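Local coordinates for tail protein, 43 kDa (Neisseria meningitidis MC58, PDB 3D37), which is of unknown function but probably serves as a phage-type tail protein forming part of a Mu-like baseplate, at residues T150-L155 with P166-D171. Numbering follows the deposited sequence.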
loop_
_atom_site.group_PDB
_atom_site.type_symbol
_atom_site.label_atom_id
_atom_site.label_comp_id
_atom_site.label_asym_id
_atom_site.label_seq_id
_atom_site.Cartn_x
_atom_site.Cartn_y
_atom_site.Cartn_z
ATOM N N THR A 150 43.715 -2.672 7.595
ATOM C CA THR A 150 43.302 -3.730 6.780
ATOM C C THR A 150 44.215 -3.651 5.594
ATOM O O THR A 150 44.792 -2.620 5.312
ATOM C CB THR A 150 41.794 -3.534 6.340
ATOM O OG1 THR A 150 41.651 -2.362 5.503
ATOM C CG2 THR A 150 40.857 -3.429 7.567
ATOM N N VAL A 151 44.331 -4.732 4.861
ATOM C CA VAL A 151 45.068 -4.682 3.595
ATOM C C VAL A 151 44.535 -3.536 2.679
ATOM O O VAL A 151 45.333 -2.800 2.040
ATOM C CB VAL A 151 45.042 -6.057 2.886
ATOM C CG1 VAL A 151 45.966 -6.060 1.675
ATOM C CG2 VAL A 151 45.441 -7.177 3.858
ATOM N N TRP A 152 43.196 -3.415 2.623
ATOM C CA TRP A 152 42.507 -2.396 1.839
ATOM C C TRP A 152 42.874 -0.969 2.252
ATOM O O TRP A 152 43.296 -0.195 1.423
ATOM C CB TRP A 152 40.970 -2.565 1.833
ATOM C CG TRP A 152 40.453 -1.886 0.642
ATOM C CD1 TRP A 152 39.873 -0.631 0.584
ATOM C CD2 TRP A 152 40.611 -2.312 -0.695
ATOM N NE1 TRP A 152 39.647 -0.282 -0.716
ATOM C CE2 TRP A 152 40.060 -1.295 -1.529
ATOM C CE3 TRP A 152 41.093 -3.490 -1.285
ATOM C CZ2 TRP A 152 39.988 -1.416 -2.905
ATOM C CZ3 TRP A 152 41.039 -3.606 -2.644
ATOM C CH2 TRP A 152 40.475 -2.590 -3.455
ATOM N N GLN A 153 42.693 -0.632 3.513
ATOM C CA GLN A 153 43.161 0.656 4.056
ATOM C C GLN A 153 44.586 0.971 3.706
ATOM O O GLN A 153 44.885 2.093 3.285
ATOM C CB GLN A 153 43.058 0.668 5.562
ATOM C CG GLN A 153 41.676 0.914 6.039
ATOM C CD GLN A 153 41.537 0.711 7.540
ATOM O OE1 GLN A 153 42.183 -0.161 8.111
ATOM N NE2 GLN A 153 40.657 1.488 8.176
ATOM N N ALA A 154 45.461 -0.028 3.847
ATOM C CA ALA A 154 46.858 0.149 3.583
ATOM C C ALA A 154 47.080 0.378 2.107
ATOM O O ALA A 154 47.922 1.185 1.689
ATOM C CB ALA A 154 47.674 -1.116 4.057
ATOM N N LEU A 155 46.332 -0.352 1.304
ATOM C CA LEU A 155 46.478 -0.242 -0.114
ATOM C C LEU A 155 45.982 1.154 -0.615
ATOM O O LEU A 155 46.547 1.727 -1.564
ATOM C CB LEU A 155 45.661 -1.358 -0.749
ATOM C CG LEU A 155 45.892 -1.882 -2.141
ATOM C CD1 LEU A 155 47.328 -2.233 -2.353
ATOM C CD2 LEU A 155 45.012 -3.110 -2.201
ATOM N N PRO A 166 43.046 1.947 -5.420
ATOM C CA PRO A 166 42.867 0.541 -5.746
ATOM C C PRO A 166 41.433 0.151 -6.125
ATOM O O PRO A 166 40.490 0.687 -5.554
ATOM C CB PRO A 166 43.219 -0.159 -4.436
ATOM C CG PRO A 166 42.759 0.761 -3.407
ATOM C CD PRO A 166 42.901 2.172 -3.975
ATOM N N TRP A 167 41.290 -0.791 -7.061
ATOM C CA TRP A 167 40.017 -1.500 -7.224
ATOM C C TRP A 167 40.246 -2.848 -7.809
ATOM O O TRP A 167 41.281 -3.075 -8.414
ATOM C CB TRP A 167 39.040 -0.717 -8.109
ATOM C CG TRP A 167 39.489 -0.497 -9.529
ATOM C CD1 TRP A 167 39.206 -1.271 -10.591
ATOM C CD2 TRP A 167 40.273 0.603 -10.037
ATOM N NE1 TRP A 167 39.781 -0.753 -11.730
ATOM C CE2 TRP A 167 40.421 0.407 -11.410
ATOM C CE3 TRP A 167 40.860 1.725 -9.447
ATOM C CZ2 TRP A 167 41.084 1.300 -12.210
ATOM C CZ3 TRP A 167 41.489 2.599 -10.211
ATOM C CH2 TRP A 167 41.624 2.402 -11.578
ATOM N N LEU A 168 39.240 -3.710 -7.665
ATOM C CA LEU A 168 39.137 -4.947 -8.431
ATOM C C LEU A 168 38.394 -4.785 -9.736
ATOM O O LEU A 168 37.337 -4.156 -9.804
ATOM C CB LEU A 168 38.440 -6.063 -7.608
ATOM C CG LEU A 168 39.254 -6.766 -6.539
ATOM C CD1 LEU A 168 40.361 -7.654 -7.175
ATOM C CD2 LEU A 168 39.839 -5.712 -5.632
ATOM N N GLU A 169 38.960 -5.409 -10.763
ATOM C CA GLU A 169 38.351 -5.540 -12.052
ATOM C C GLU A 169 37.466 -6.759 -12.102
ATOM O O GLU A 169 37.568 -7.645 -11.268
ATOM C CB GLU A 169 39.421 -5.655 -13.140
ATOM C CG GLU A 169 40.318 -4.451 -13.179
ATOM C CD GLU A 169 40.461 -3.848 -14.561
ATOM O OE1 GLU A 169 41.363 -4.275 -15.333
ATOM O OE2 GLU A 169 39.692 -2.903 -14.854
ATOM N N PRO A 170 36.571 -6.788 -13.062
ATOM C CA PRO A 170 35.654 -7.893 -13.236
ATOM C C PRO A 170 36.247 -9.318 -13.171
ATOM O O PRO A 170 35.628 -10.225 -12.582
ATOM C CB PRO A 170 35.014 -7.576 -14.586
ATOM C CG PRO A 170 34.944 -6.109 -14.587
ATOM C CD PRO A 170 36.261 -5.685 -13.999
ATOM N N ASP A 171 37.393 -9.533 -13.794
ATOM C CA ASP A 171 38.026 -10.849 -13.754
ATOM C C ASP A 171 38.830 -11.139 -12.496
ATOM O O ASP A 171 39.509 -12.125 -12.473
ATOM C CB ASP A 171 38.908 -11.111 -15.005
ATOM C CG ASP A 171 40.174 -10.272 -15.053
ATOM O OD1 ASP A 171 40.435 -9.436 -14.151
ATOM O OD2 ASP A 171 40.881 -10.429 -16.082
#
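Trp152 of helix 151-161 packs on Pro166 and Leu168 of strand 165-168, and Leu155 on Pro166, in a buried, apolar helix-on-sheet contact, within the part of the chain matching the second domain of gp44-like baseplate proteins. The strand is an outer member of a small mixed sheet, and the short helical segment runs at 131° to it. No hydrogen bond crosses the interface, so shape and hydrophobicity carry it. Trp152, long and flat, reaches across to the strand; the axes of the short segments come within 9.6 Å. Its CG lies anti to the backbone N (chi1 -157°), which sends the six-membered ring toward the strand. Pro166, rigid and with no N-H, lays CG over the rim of one indole face, 3.6 Å from Trp152 CZ2, while its CB meets Leu155 CG at 3.9 Å. Leu168, with its branched side chain, brings the CD2 methyl to 3.8 Å from Trp152 CZ3. Ala95 and Leu98 of helix 95-100 also touch the Trp152 side chain, joining a second helix to this core. Thr150 and Gln153 form a capping box at the helix start. The CB of Trp167 points away from the helix, yet its CA sits at the indole edge, 4.0 Å from Trp152 CH2.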